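Local structure of Phenylalanine/tyrosine ammonia-lyase (Rhodosporidium toruloides, 1Y2M) at residues L289-L292 / S293-L296; N709-L712 / K713-A716. The protein catalyses the non-oxidative deamination of L-phenylalanine and L-tyrosine to trans-cinnamic and p-coumaric acid, releasing ammonium, as a homotetramer. All coordinates share one frame; numbering follows the deposited sequence.

Contact 1 (L289-L292 / S293-L296)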
loop_
_atom_site.group_PDB
_atom_site.type_symbol
_atom_site.label_atom_id
_atom_site.label_comp_id
_atom_site.label_asym_id
_atom_site.label_seq_id
_atom_site.Cartn_x
_atom_site.Cartn_y
_atom_site.Cartn_z
ATOM N N LEU B 289 -9.475 2.314 22.543
ATOM C CA LEU B 289 -8.587 1.231 22.251
ATOM C C LEU B 289 -7.146 1.691 22.582
ATOM O O LEU B 289 -6.354 0.906 23.050
ATOM C CB LEU B 289 -8.719 0.814 20.797
ATOM C CG LEU B 289 -9.976 0.070 20.388
ATOM C CD1 LEU B 289 -10.050 -0.044 18.879
ATOM C CD2 LEU B 289 -10.007 -1.317 21.007
ATOM N N SER B 290 -6.853 2.970 22.430
ATOM C CA SER B 290 -5.556 3.516 22.804
ATOM C C SER B 290 -5.374 3.386 24.301
ATOM O O SER B 290 -4.325 2.963 24.783
ATOM C CB SER B 290 -5.529 5.008 22.438
ATOM O OG SER B 290 -4.348 5.627 22.888
ATOM N N LEU B 291 -6.425 3.710 25.066
ATOM C CA LEU B 291 -6.340 3.593 26.540
ATOM C C LEU B 291 -6.223 2.142 26.957
ATOM O O LEU B 291 -5.480 1.790 27.871
ATOM C CB LEU B 291 -7.507 4.288 27.234
ATOM C CG LEU B 291 -7.529 5.827 27.093
ATOM C CD1 LEU B 291 -8.696 6.411 27.924
ATOM C CD2 LEU B 291 -6.230 6.457 27.530
ATOM N N LEU B 292 -6.943 1.276 26.284
ATOM C CA LEU B 292 -6.868 -0.172 26.577
ATOM C C LEU B 292 -5.468 -0.743 26.287
ATOM O O LEU B 292 -4.958 -1.596 27.005
ATOM C CB LEU B 292 -7.971 -0.927 25.841
ATOM C CG LEU B 292 -7.996 -2.456 25.934
ATOM C CD1 LEU B 292 -8.140 -2.895 27.417
ATOM C CD2 LEU B 292 -9.077 -3.088 25.082
ATOM N N SER B 293 -4.833 -0.252 25.234
ATOM C CA SER B 293 -3.463 -0.646 24.877
ATOM C C SER B 293 -2.499 -0.319 26.025
ATOM O O SER B 293 -1.591 -1.089 26.345
ATOM C CB SER B 293 -3.009 0.095 23.619
ATOM O OG SER B 293 -1.670 -0.295 23.341
ATOM N N GLN B 294 -2.707 0.840 26.636
ATOM C CA GLN B 294 -1.878 1.288 27.764
ATOM C C GLN B 294 -2.116 0.408 29.001
ATOM O O GLN B 294 -1.190 -0.002 29.711
ATOM C CB GLN B 294 -2.178 2.735 28.078
ATOM C CG GLN B 294 -1.605 3.600 26.980
ATOM C CD GLN B 294 -1.891 5.079 27.145
ATOM O OE1 GLN B 294 -1.632 5.628 28.210
ATOM N NE2 GLN B 294 -2.399 5.715 26.117
ATOM N N SER B 295 -3.380 0.128 29.248
ATOM C CA SER B 295 -3.761 -0.756 30.336
ATOM C C SER B 295 -3.168 -2.161 30.188
ATOM O O SER B 295 -2.644 -2.754 31.131
ATOM C CB SER B 295 -5.293 -0.798 30.500
ATOM O OG SER B 295 -5.803 0.500 30.853
ATOM N N LEU B 296 -3.223 -2.695 28.973
ATOM C CA LEU B 296 -2.660 -3.990 28.669
ATOM C C LEU B 296 -1.149 -3.987 28.780
ATOM O O LEU B 296 -0.574 -4.957 29.252
ATOM C CB LEU B 296 -3.072 -4.397 27.259
ATOM C CG LEU B 296 -4.513 -4.853 27.148
ATOM C CD1 LEU B 296 -4.898 -4.993 25.718
ATOM C CD2 LEU B 296 -4.667 -6.183 27.831
HETATM O O HOH W 1 -2.044 4.259 23.433
#

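Contact 2 (N709-L712 / K713-A716)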
loop_
_atom_site.group_PDB
_atom_site.type_symbol
_atom_site.label_atom_id
_atom_site.label_comp_id
_atom_site.label_asym_id
_atom_site.label_seq_id
_atom_site.Cartn_x
_atom_site.Cartn_y
_atom_site.Cartn_z
ATOM N N ASN B 709 -16.084 2.833 30.770
ATOM C CA ASN B 709 -16.045 3.418 32.132
ATOM C C ASN B 709 -15.050 2.728 33.059
ATOM O O ASN B 709 -14.584 3.321 34.002
ATOM C CB ASN B 709 -17.439 3.453 32.752
ATOM C CG ASN B 709 -18.319 4.593 32.174
ATOM O OD1 ASN B 709 -17.818 5.605 31.635
ATOM N ND2 ASN B 709 -19.640 4.437 32.312
ATOM N N VAL B 710 -14.737 1.483 32.763
ATOM C CA VAL B 710 -13.675 0.741 33.473
ATOM C C VAL B 710 -12.294 1.334 33.235
ATOM O O VAL B 710 -11.573 1.554 34.180
ATOM C CB VAL B 710 -13.700 -0.745 33.096
ATOM C CG1 VAL B 710 -12.727 -1.516 33.942
ATOM C CG2 VAL B 710 -15.083 -1.291 33.255
ATOM N N LEU B 711 -11.970 1.620 31.978
ATOM C CA LEU B 711 -10.715 2.284 31.597
ATOM C C LEU B 711 -10.640 3.626 32.269
ATOM O O LEU B 711 -9.576 4.006 32.788
ATOM C CB LEU B 711 -10.654 2.417 30.074
ATOM C CG LEU B 711 -10.596 1.066 29.356
ATOM C CD1 LEU B 711 -10.767 1.269 27.846
ATOM C CD2 LEU B 711 -9.258 0.436 29.649
ATOM N N LEU B 712 -11.769 4.334 32.300
ATOM C CA LEU B 712 -11.770 5.675 32.920
ATOM C C LEU B 712 -11.499 5.576 34.400
ATOM O O LEU B 712 -10.668 6.295 34.936
ATOM C CB LEU B 712 -13.083 6.405 32.644
ATOM C CG LEU B 712 -13.131 7.877 33.070
ATOM C CD1 LEU B 712 -12.094 8.721 32.359
ATOM C CD2 LEU B 712 -14.555 8.447 32.849
ATOM N N LYS B 713 -12.179 4.657 35.074
ATOM C CA LYS B 713 -11.988 4.485 36.511
ATOM C C LYS B 713 -10.524 4.134 36.859
ATOM O O LYS B 713 -9.986 4.620 37.844
ATOM C CB LYS B 713 -12.895 3.362 37.003
ATOM C CG LYS B 713 -13.335 3.490 38.413
ATOM C CD LYS B 713 -13.667 2.149 39.057
ATOM C CE LYS B 713 -15.006 1.556 38.602
ATOM N NZ LYS B 713 -15.420 0.446 39.568
HETATM N N MSE B 714 -9.909 3.271 36.066
HETATM C CA MSE B 714 -8.526 2.873 36.284
HETATM C C MSE B 714 -7.560 4.025 36.125
HETATM O O MSE B 714 -6.563 4.068 36.821
HETATM C CB MSE B 714 -8.069 1.755 35.318
HETATM C CG MSE B 714 -8.789 0.462 35.355
HETATM SE SE MSE B 714 -8.303 -0.375 33.573
HETATM C CE MSE B 714 -6.482 -0.954 34.026
ATOM N N LEU B 715 -7.822 4.928 35.175
ATOM C CA LEU B 715 -6.893 6.001 34.827
ATOM C C LEU B 715 -7.231 7.298 35.500
ATOM O O LEU B 715 -6.618 8.320 35.208
ATOM C CB LEU B 715 -6.825 6.172 33.301
ATOM C CG LEU B 715 -6.149 5.012 32.571
ATOM C CD1 LEU B 715 -6.506 4.923 31.085
ATOM C CD2 LEU B 715 -4.624 5.080 32.747
ATOM N N ALA B 716 -8.167 7.246 36.444
ATOM C CA ALA B 716 -8.634 8.433 37.164
ATOM C C ALA B 716 -7.498 9.088 37.928
ATOM O O ALA B 716 -7.535 10.299 38.167
ATOM C CB ALA B 716 -9.747 8.054 38.118
#

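Contact 1 (L289-L292 / S293-L296)
Ser290 and Gln294, one turn apart on a buried stretch of helix 273-303, are joined through a water: the water donates to Ser290 OG at 2.7 Å and accepts from Gln294 NE2 at 3.1 Å. Ser290 OG and Gln294 NE2 themselves stay 3.8 Å apart, so the water carries the link. The helix is one of the long helices of the mainly helical PAL/histidase fold, flanked here by helices 368-391 and 506-560. Gln294 can be followed outward. Its CB lies 3.4 Å from Leu291 O; CG, set beside the backbone N by chi1 of -72°, passes 3.6 Å from Ser290 O; CD lies 4.0 Å and NE2 3.6 Å from that same Ser290 O, while OE1 turns to Asn331 on helix 323-336. Cutting this side chain back to an alanine would probably leave the water without its amide donor and Asn331 ND2 without its acceptor. Ser290 OG is held a second time, by Gln44. Beneath the side chains runs the regular i to i+4 ladder, in which Leu291 O takes Ser295 N nearly straight (N-H...O 164°) and also a weak bond from Ser295 OG. Leu292 and Leu296 form the apolar counterpart, with Leu292 CG 4.0 Å from Leu296 CD1.

Contact 2 (N709-L712 / K713-A716)
With chi1 of -60° and chi2 of 161°, Met714, a selenomethionine, brings its SE to 4.1 Å from Leu711 CD2; Leu711 likewise leaves the helix with CG beside its own backbone N, and a bend at chi3 of Met714 only directs CE. This is an apolar i to i+3 contact on the last turn of helix 708-714. On the way there, Met714 CG passes 3.2 Å from Val710 O, the carbonyl that also receives Met714 N at 3.0 Å. Asn709 O and Lys713 N make the preceding bond of the ladder. The pattern then frays into a C-terminal helix end. Leu715 N is shared, donating to Leu711 O at 3.1 Å with an N-H...O angle of 141° and weakly to Leu712 O, and Leu715 is the first residue to leave helical phi/psi. Ala716 N lies 3.1 Å from Leu712 O, but the angle is too poor for the next bond. The Leu715 side chain folds back over the same turn, its CD1 3.6 Å from Leu711 O. Met714 O is taken by Arg661, which gives this carbonyl at the helix end a side-chain donor. Leu711, Met714 and Leu715 meet helix 273-303, Val710 and Met714 rest on Ile664 of helix 662-672, Leu712 and Leu715 meet helix 44-52, and Leu715 reaches helix 323-336 at Asn331 and Leu335; the chain's final helix is thus packed against four others.

In the fold
The two contacts are in series along the chain, over 400 residues apart, yet adjacent in space, their centres about 11 Å apart. Residues 709-716 lie against the face of 289-296 that carries Leu291, Leu292 and Ser295. Ser295 OG is 3.6 Å from Met714 CE and 3.7 Å from Leu711 CD2, and Leu291 CD2 is 3.9 Å from Leu715 CD1. Contact 1 is wholly buried, its centre about 7 Å from the centre of the chain, whereas contact 2, its centre about 13 Å from that point, is partly exposed. Asn331 touches both, bonding Gln294 and packing on Leu715. Both lie away from the active site and its cinnamate-binding residues, and the interface joins the C-terminal helix to the helical core.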